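Local coordinates for cobalamin (Vitamin B12) biosynthesis CbiX protein (Marinobacter aquaeolei, PDB 3LYH), which belongs to the CbiX family of chelatase-like proteins and probably acts as a metal-binding lyase in cobalamin (vitamin B12) biosynthesis, at residues B[66-71]-B[98-103]. Sequence-based numbering, arbitrary orientation.
Sequences TVVPLF and RLAEPI
The Arg98 guanidinium carries the methyl CG2 of Thr66 over one face, displaced toward the rim, with CG2 3.6 Å from Arg98 NH2. The two side chains run alongside each other in the same direction, and a bend at chi3 (78°) folds the arginine so that its plane turns to the methyl. Its charge is met across the dimer interface, where NH2 forms a salt bridge with Glu120 and a hydrogen bond with Ser124, both of the second subunit; Thr66 OG1 is hydrogen-bonded to His6 NE2 and to that same Ser124. The Phe71 ring has the carbonyl carbon of Pro69 at its edge, in plane, and packs edge-to-face with His13. Between these ends, strands 64-69 and 96-99 pair in parallel within the four-stranded parallel sheet of a chelatase-type alpha/beta fold, joined by a beta-alpha-beta crossover through helix 78-93. Val67 is held twice by segment 98-103: its N donates to Arg98 O (2.9 Å), and its O accepts from Ala100 N (2.8 Å), just past the end of the strand. Beyond the paired strands the two segments remain linked, Ile103 N donating to Pro69 O at 3.1 Å. Pro69 CG rests on Leu99 CD1 at 4.0 Å, the two side chains crossing at about a right angle. A chi1 of 63° sets Ile103 CG1 between its own backbone N and carbonyl carbon, against Phe71 O at 3.4 Å, while CG2 reaches Val68 CG1 at 3.7 Å and CD1 meets Leu70 CD2 at 4.1 Å. An alanine here would probably open a gap beside Val68 and Leu70 and deprive Ile113 of the second subunit of an apolar partner. Leu70 itself centres an inverse gamma turn, closed by a weak bond from Phe71 N to Pro69 O.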
loop_
_atom_site.group_PDB
_atom_site.type_symbol
_atom_site.label_atom_id
_atom_site.label_comp_id
_atom_site.label_asym_id
_atom_site.label_seq_id
_atom_site.Cartn_x
_atom_site.Cartn_y
_atom_site.Cartn_z
ATOM N N THR B 66 -3.702 -9.855 16.861
ATOM C CA THR B 66 -2.537 -9.419 16.092
ATOM C C THR B 66 -3.028 -8.321 15.155
ATOM O O THR B 66 -3.971 -8.530 14.406
ATOM C CB THR B 66 -1.860 -10.551 15.310
ATOM O OG1 THR B 66 -1.392 -11.536 16.259
ATOM C CG2 THR B 66 -0.683 -10.046 14.451
ATOM N N VAL B 67 -2.410 -7.157 15.292
ATOM C CA VAL B 67 -2.602 -6.005 14.385
ATOM C C VAL B 67 -1.638 -6.110 13.244
ATOM O O VAL B 67 -0.411 -6.157 13.458
ATOM C CB VAL B 67 -2.423 -4.680 15.140
ATOM C CG1 VAL B 67 -2.497 -3.488 14.194
ATOM C CG2 VAL B 67 -3.513 -4.529 16.243
ATOM N N VAL B 68 -2.199 -6.179 12.040
ATOM C CA VAL B 68 -1.431 -6.219 10.766
ATOM C C VAL B 68 -1.654 -4.838 10.089
ATOM O O VAL B 68 -2.750 -4.580 9.550
ATOM C CB VAL B 68 -1.899 -7.326 9.816
ATOM C CG1 VAL B 68 -1.069 -7.327 8.524
ATOM C CG2 VAL B 68 -1.815 -8.710 10.479
ATOM N N PRO B 69 -0.617 -3.957 10.134
ATOM C CA PRO B 69 -0.789 -2.640 9.496
ATOM C C PRO B 69 -0.907 -2.705 7.984
ATOM O O PRO B 69 -0.037 -3.250 7.310
ATOM C CB PRO B 69 0.433 -1.853 9.951
ATOM C CG PRO B 69 0.961 -2.563 11.121
ATOM C CD PRO B 69 0.664 -4.020 10.831
ATOM N N LEU B 70 -1.977 -2.144 7.432
ATOM C CA LEU B 70 -2.212 -2.074 5.985
ATOM C C LEU B 70 -1.516 -0.824 5.430
ATOM O O LEU B 70 -2.140 0.180 5.015
ATOM C CB LEU B 70 -3.692 -2.061 5.619
ATOM C CG LEU B 70 -4.474 -3.316 5.914
ATOM C CD1 LEU B 70 -5.909 -3.185 5.394
ATOM C CD2 LEU B 70 -3.777 -4.598 5.393
ATOM N N PHE B 71 -0.211 -0.866 5.545
ATOM C CA PHE B 71 0.716 0.238 5.191
ATOM C C PHE B 71 1.850 -0.358 4.379
ATOM O O PHE B 71 2.436 -1.405 4.737
ATOM C CB PHE B 71 1.316 0.916 6.432
ATOM C CG PHE B 71 0.347 1.733 7.199
ATOM C CD1 PHE B 71 -0.543 1.161 8.067
ATOM C CD2 PHE B 71 0.322 3.122 7.042
ATOM C CE1 PHE B 71 -1.445 1.913 8.785
ATOM C CE2 PHE B 71 -0.581 3.884 7.744
ATOM C CZ PHE B 71 -1.475 3.268 8.626
ATOM N N ARG B 98 -0.389 -8.311 19.699
ATOM C CA ARG B 98 0.875 -8.260 19.001
ATOM C C ARG B 98 0.750 -7.281 17.841
ATOM O O ARG B 98 -0.260 -7.258 17.169
ATOM C CB ARG B 98 1.251 -9.628 18.466
ATOM C CG ARG B 98 2.571 -9.640 17.753
ATOM C CD ARG B 98 3.104 -11.063 17.506
ATOM N NE ARG B 98 2.462 -11.756 16.392
ATOM C CZ ARG B 98 2.779 -11.597 15.096
ATOM N NH1 ARG B 98 3.736 -10.741 14.707
ATOM N NH2 ARG B 98 2.133 -12.309 14.180
ATOM N N LEU B 99 1.796 -6.504 17.613
ATOM C CA LEU B 99 1.874 -5.591 16.479
ATOM C C LEU B 99 2.792 -6.229 15.437
ATOM O O LEU B 99 3.999 -6.364 15.655
ATOM C CB LEU B 99 2.396 -4.231 16.966
ATOM C CG LEU B 99 2.707 -3.196 15.883
ATOM C CD1 LEU B 99 1.438 -2.986 15.050
ATOM C CD2 LEU B 99 3.245 -1.918 16.452
ATOM N N ALA B 100 2.211 -6.708 14.335
ATOM C CA ALA B 100 2.976 -7.251 13.227
ATOM C C ALA B 100 3.653 -6.140 12.430
ATOM O O ALA B 100 3.262 -4.968 12.538
ATOM C CB ALA B 100 2.051 -8.080 12.331
ATOM N N GLU B 101 4.668 -6.502 11.627
ATOM C CA GLU B 101 5.279 -5.569 10.677
ATOM C C GLU B 101 4.214 -5.094 9.660
ATOM O O GLU B 101 3.286 -5.839 9.355
ATOM C CB GLU B 101 6.509 -6.214 9.969
ATOM C CG GLU B 101 6.178 -7.299 8.919
ATOM C CD GLU B 101 7.394 -8.030 8.298
ATOM O OE1 GLU B 101 8.542 -7.691 8.701
ATOM O OE2 GLU B 101 7.165 -8.949 7.426
ATOM N N PRO B 102 4.361 -3.882 9.095
ATOM C CA PRO B 102 3.478 -3.409 8.032
ATOM C C PRO B 102 3.575 -4.349 6.807
ATOM O O PRO B 102 4.656 -4.943 6.578
ATOM C CB PRO B 102 4.026 -2.036 7.686
ATOM C CG PRO B 102 5.286 -1.941 8.286
ATOM C CD PRO B 102 5.432 -2.898 9.354
ATOM N N ILE B 103 2.475 -4.515 6.079
ATOM C CA ILE B 103 2.436 -5.419 4.920
ATOM C C ILE B 103 3.562 -5.118 3.905
ATOM O O ILE B 103 4.027 -6.019 3.236
ATOM C CB ILE B 103 1.066 -5.498 4.244
ATOM C CG1 ILE B 103 0.659 -4.150 3.672
ATOM C CG2 ILE B 103 -0.001 -6.105 5.228
ATOM C CD1 ILE B 103 -0.559 -4.205 2.841
#